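Local atomic coordinates of urea carboxylase (Thermus thermophilus, PDB entry 3OEP), a protein that is of unknown function but is a KipI-KipA homologue with cyclophilin-like domains, and is probably not an allophanate hydrolase. Residues Gly86-Glu91 and Trp168-Thr173; Val145-Val150 and Pro161-Gly166. All coordinates share one frame; numbering follows the deposited sequence.

Contact 1 of 2, residues Gly86-Glu91 and Trp168-Thr173; sequences GEDLPE and WNLLGT
D88 holds the backbone of L170 with its side chain and its own N-H. D88 OD2 receives the L170 N-H, with L170 N 2.8 Å away. This bond is almost straight (175°) and uses the anti lone pair of OD2. D88 N gives a more bent bond to L170 O, 3.1 Å away and in the carbonyl plane. The chi1 of -62° holds D88 CG beside its backbone N, so both bonds reach one residue. D88 is buried, and its charge is met by R142 at OD2 and K138 at OD1. G86 lies close against the strand, with no side chain in between. G86 CA is 3.4 Å from L170 O, and G86 N makes a weak bond to L171 O. A type I turn from G86 to L89 leads into helix 89-96, which is thus fastened to strand 169-174 of the cyclophilin-like domain. L89 CD1 meets L171 CD2 at 4.0 Å, the two side chains crossing at about a right angle. The other side is looser. E87 is exposed, and its OE2 forms a salt bridge with R142. Near the helix, a water donates to N169 OD1 at 2.7 Å and weakly to E91 OE2. N169 ND2 bonds to V152 O, and E91 also pairs with R95.

Contact 2 of 2, residues Val145-Val150 and Pro161-Gly166; sequences VPAHAV and PLPSPG
V145, A147 and P161 lose the most surface here, with P163 close behind. V145 carries the polar part. It pairs with S164 as an antiparallel hydrogen-bonded pair, a single bridge between short strands. These strands, 144-145 and 164-166, meet beside the hairpin 149-159 of the cyclophilin-like domain. V145 N donates to S164 O at 2.6 Å, with the donor above the carbonyl plane rather than on a lone pair. The return bond, from S164 N to V145 O, is longer at 3.2 Å and lies in the carbonyl plane. V145 O also receives a CA-H...O contact from P163 CA. V145 CG2, anti to the carbonyl carbon, rests against the carbonyl oxygens of S164 and G166, 3.6 Å from G166 O. Past V145 the chain enters a type II turn from P146 to A149. A147 sits in this turn with its CB 3.8 Å from P163 CD and equally near P161 O. The same methyl lies over one face of the H148 ring, toward its rim. H148 CE1 is 4.0 Å from P161 O, and H148 NE2 bonds to P206 O. P161 contributes mainly its carbonyl, since its ring packs on T120, F123 and V178. No salt bridge joins the two segments. Two backbone bonds fix the V145 end and van der Waals contact holds the turn end, so the contact probably depends mostly on backbone bonding and shape.

How the contacts relate
From the N terminus the chain first passes 86-91, then 145-150, 161-166 and 168-173. Contact 2 closes a short loop holding most of the 149-159 hairpin. Contact 1 closes a much longer one, and contact 2 falls wholly within it, so the two nest and do not cross. Only one residue separates 161-166 from 168-173. The centres of the two contacts are about 12 Å apart, and strands 149-153 and 169-174 are neighbours in one sheet. There L171 and G172 lie together across from V150, a classic beta bulge. V145 CG1 packs on L170 CD2 at 3.8 Å. Contact 1 ties helix 89-96 to this sheet, while contact 2 joins the loops leading into and out of its hairpin 149-159.

Contact 1 of 2, residues Gly86-Glu91 and Trp168-Thr173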
# COMPACT_ATOMS: atom_id res chain seq x y z
N GLY A 86 9.70 -19.07 20.28
CA GLY A 86 8.95 -17.83 20.36
C GLY A 86 8.95 -17.22 21.75
O GLY A 86 8.86 -17.94 22.75
N GLU A 87 9.04 -15.90 21.80
CA GLU A 87 9.12 -15.16 23.06
C GLU A 87 7.87 -15.36 23.93
O GLU A 87 7.96 -15.26 25.15
CB GLU A 87 9.32 -13.66 22.77
CG GLU A 87 9.61 -12.79 24.00
CD GLU A 87 9.85 -11.33 23.64
OE1 GLU A 87 10.52 -11.06 22.62
OE2 GLU A 87 9.36 -10.45 24.37
N ASP A 88 6.73 -15.65 23.31
CA ASP A 88 5.46 -15.82 24.03
C ASP A 88 5.10 -17.28 24.33
O ASP A 88 4.06 -17.55 24.94
CB ASP A 88 4.32 -15.19 23.24
CG ASP A 88 4.49 -13.70 23.05
OD1 ASP A 88 4.93 -13.02 24.02
OD2 ASP A 88 4.19 -13.19 21.95
N LEU A 89 5.94 -18.22 23.92
CA LEU A 89 5.60 -19.64 24.05
C LEU A 89 5.30 -20.03 25.51
O LEU A 89 4.27 -20.67 25.77
CB LEU A 89 6.69 -20.52 23.41
CG LEU A 89 6.46 -22.03 23.32
CD1 LEU A 89 5.18 -22.33 22.59
CD2 LEU A 89 7.64 -22.69 22.62
N PRO A 90 6.15 -19.61 26.47
CA PRO A 90 5.83 -19.95 27.86
C PRO A 90 4.51 -19.36 28.36
O PRO A 90 3.77 -20.05 29.07
CB PRO A 90 7.02 -19.37 28.64
CG PRO A 90 8.13 -19.34 27.67
CD PRO A 90 7.50 -19.02 26.35
N GLU A 91 4.22 -18.12 28.00
CA GLU A 91 2.97 -17.46 28.41
C GLU A 91 1.74 -18.09 27.76
O GLU A 91 0.70 -18.26 28.40
CB GLU A 91 3.01 -15.97 28.06
CG GLU A 91 1.80 -15.19 28.56
CD GLU A 91 1.76 -13.78 28.01
OE1 GLU A 91 2.77 -13.06 28.15
OE2 GLU A 91 0.72 -13.40 27.43
N TRP A 168 0.04 -10.51 17.74
CA TRP A 168 -0.19 -11.96 17.79
C TRP A 168 0.83 -12.61 18.73
O TRP A 168 1.87 -12.03 19.05
CB TRP A 168 -0.17 -12.57 16.38
CG TRP A 168 -1.41 -12.27 15.59
CD1 TRP A 168 -2.31 -11.26 15.81
CD2 TRP A 168 -1.90 -12.99 14.45
NE1 TRP A 168 -3.32 -11.30 14.89
CE2 TRP A 168 -3.09 -12.35 14.04
CE3 TRP A 168 -1.44 -14.10 13.74
CZ2 TRP A 168 -3.83 -12.80 12.94
CZ3 TRP A 168 -2.18 -14.54 12.64
CH2 TRP A 168 -3.37 -13.89 12.26
N ASN A 169 0.49 -13.81 19.20
CA ASN A 169 1.29 -14.52 20.19
C ASN A 169 2.40 -15.29 19.48
O ASN A 169 2.12 -16.20 18.70
CB ASN A 169 0.41 -15.46 21.00
CG ASN A 169 -0.69 -14.73 21.74
OD1 ASN A 169 -0.44 -14.06 22.75
ND2 ASN A 169 -1.93 -14.86 21.26
N LEU A 170 3.65 -14.93 19.76
CA LEU A 170 4.80 -15.45 19.02
C LEU A 170 5.26 -16.80 19.57
O LEU A 170 5.73 -16.90 20.71
CB LEU A 170 5.96 -14.45 19.06
CG LEU A 170 5.64 -13.01 18.69
CD1 LEU A 170 6.94 -12.18 18.67
CD2 LEU A 170 4.92 -12.91 17.35
N LEU A 171 5.13 -17.84 18.74
CA LEU A 171 5.46 -19.21 19.12
C LEU A 171 6.82 -19.67 18.61
O LEU A 171 7.44 -20.56 19.20
CB LEU A 171 4.40 -20.18 18.60
CG LEU A 171 2.97 -19.96 19.04
CD1 LEU A 171 2.12 -21.17 18.67
CD2 LEU A 171 2.91 -19.69 20.55
N GLY A 172 7.28 -19.11 17.50
CA GLY A 172 8.54 -19.54 16.93
C GLY A 172 9.00 -18.74 15.74
O GLY A 172 8.52 -17.63 15.49
N THR A 173 9.94 -19.34 15.01
CA THR A 173 10.62 -18.70 13.89
C THR A 173 10.58 -19.63 12.69
O THR A 173 11.02 -20.78 12.77
CB THR A 173 12.09 -18.44 14.24
OG1 THR A 173 12.18 -17.65 15.43
CG2 THR A 173 12.81 -17.72 13.09
O HOH W 1 1.49 -13.46 24.58

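Contact 2 of 2, residues Val145-Val150 and Pro161-Gly166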
# COMPACT_ATOMS: atom_id res chain seq x y z
N VAL A 145 7.80 -6.87 15.62
CA VAL A 145 7.89 -8.33 15.63
C VAL A 145 8.96 -8.66 14.59
O VAL A 145 8.99 -8.04 13.52
CB VAL A 145 6.54 -8.96 15.23
CG1 VAL A 145 6.68 -10.47 15.02
CG2 VAL A 145 5.47 -8.64 16.29
N PRO A 146 9.85 -9.61 14.89
CA PRO A 146 10.92 -9.89 13.91
C PRO A 146 10.42 -10.60 12.66
O PRO A 146 9.41 -11.30 12.70
CB PRO A 146 11.89 -10.77 14.70
CG PRO A 146 11.09 -11.37 15.79
CD PRO A 146 10.02 -10.38 16.13
N ALA A 147 11.13 -10.42 11.55
CA ALA A 147 10.87 -11.19 10.33
C ALA A 147 10.92 -12.67 10.66
O ALA A 147 11.75 -13.10 11.47
CB ALA A 147 11.89 -10.85 9.25
N HIS A 148 10.01 -13.41 10.04
CA HIS A 148 9.91 -14.88 10.12
C HIS A 148 9.26 -15.40 11.39
O HIS A 148 9.19 -16.62 11.60
CB HIS A 148 11.26 -15.55 9.87
CG HIS A 148 12.02 -14.96 8.73
ND1 HIS A 148 11.49 -14.87 7.46
CD2 HIS A 148 13.24 -14.39 8.67
CE1 HIS A 148 12.37 -14.29 6.66
NE2 HIS A 148 13.44 -13.99 7.37
N ALA A 149 8.74 -14.50 12.22
CA ALA A 149 8.01 -14.90 13.42
C ALA A 149 6.75 -15.67 13.05
O ALA A 149 6.01 -15.27 12.15
CB ALA A 149 7.67 -13.68 14.28
N VAL A 150 6.54 -16.79 13.72
CA VAL A 150 5.35 -17.62 13.58
C VAL A 150 4.47 -17.37 14.81
O VAL A 150 4.94 -17.49 15.95
CB VAL A 150 5.73 -19.11 13.50
CG1 VAL A 150 4.48 -20.00 13.55
CG2 VAL A 150 6.55 -19.39 12.22
N PRO A 161 6.44 -11.96 7.33
CA PRO A 161 7.52 -12.08 6.35
C PRO A 161 8.62 -11.03 6.52
O PRO A 161 9.76 -11.25 6.09
CB PRO A 161 6.81 -11.87 5.00
CG PRO A 161 5.34 -11.89 5.31
CD PRO A 161 5.21 -11.44 6.71
N LEU A 162 8.25 -9.90 7.12
CA LEU A 162 9.10 -8.73 7.29
C LEU A 162 8.88 -8.21 8.71
O LEU A 162 7.81 -8.45 9.29
CB LEU A 162 8.68 -7.63 6.31
CG LEU A 162 8.72 -7.92 4.81
CD1 LEU A 162 7.43 -7.48 4.12
CD2 LEU A 162 9.91 -7.27 4.16
N PRO A 163 9.86 -7.49 9.27
CA PRO A 163 9.62 -6.88 10.57
C PRO A 163 8.45 -5.91 10.52
O PRO A 163 8.34 -5.13 9.57
CB PRO A 163 10.93 -6.14 10.87
CG PRO A 163 11.94 -6.73 9.97
CD PRO A 163 11.21 -7.19 8.76
N SER A 164 7.57 -5.98 11.51
CA SER A 164 6.43 -5.08 11.57
C SER A 164 5.83 -5.07 12.97
O SER A 164 6.12 -5.95 13.79
CB SER A 164 5.35 -5.48 10.55
OG SER A 164 4.62 -6.62 10.97
N PRO A 165 4.98 -4.07 13.26
CA PRO A 165 4.25 -4.11 14.52
C PRO A 165 3.27 -5.27 14.51
O PRO A 165 2.79 -5.66 13.44
CB PRO A 165 3.50 -2.77 14.56
CG PRO A 165 4.15 -1.93 13.53
CD PRO A 165 4.67 -2.85 12.49
N GLY A 166 2.97 -5.83 15.68
CA GLY A 166 2.06 -6.96 15.74
C GLY A 166 1.73 -7.40 17.15
O GLY A 166 2.58 -7.35 18.04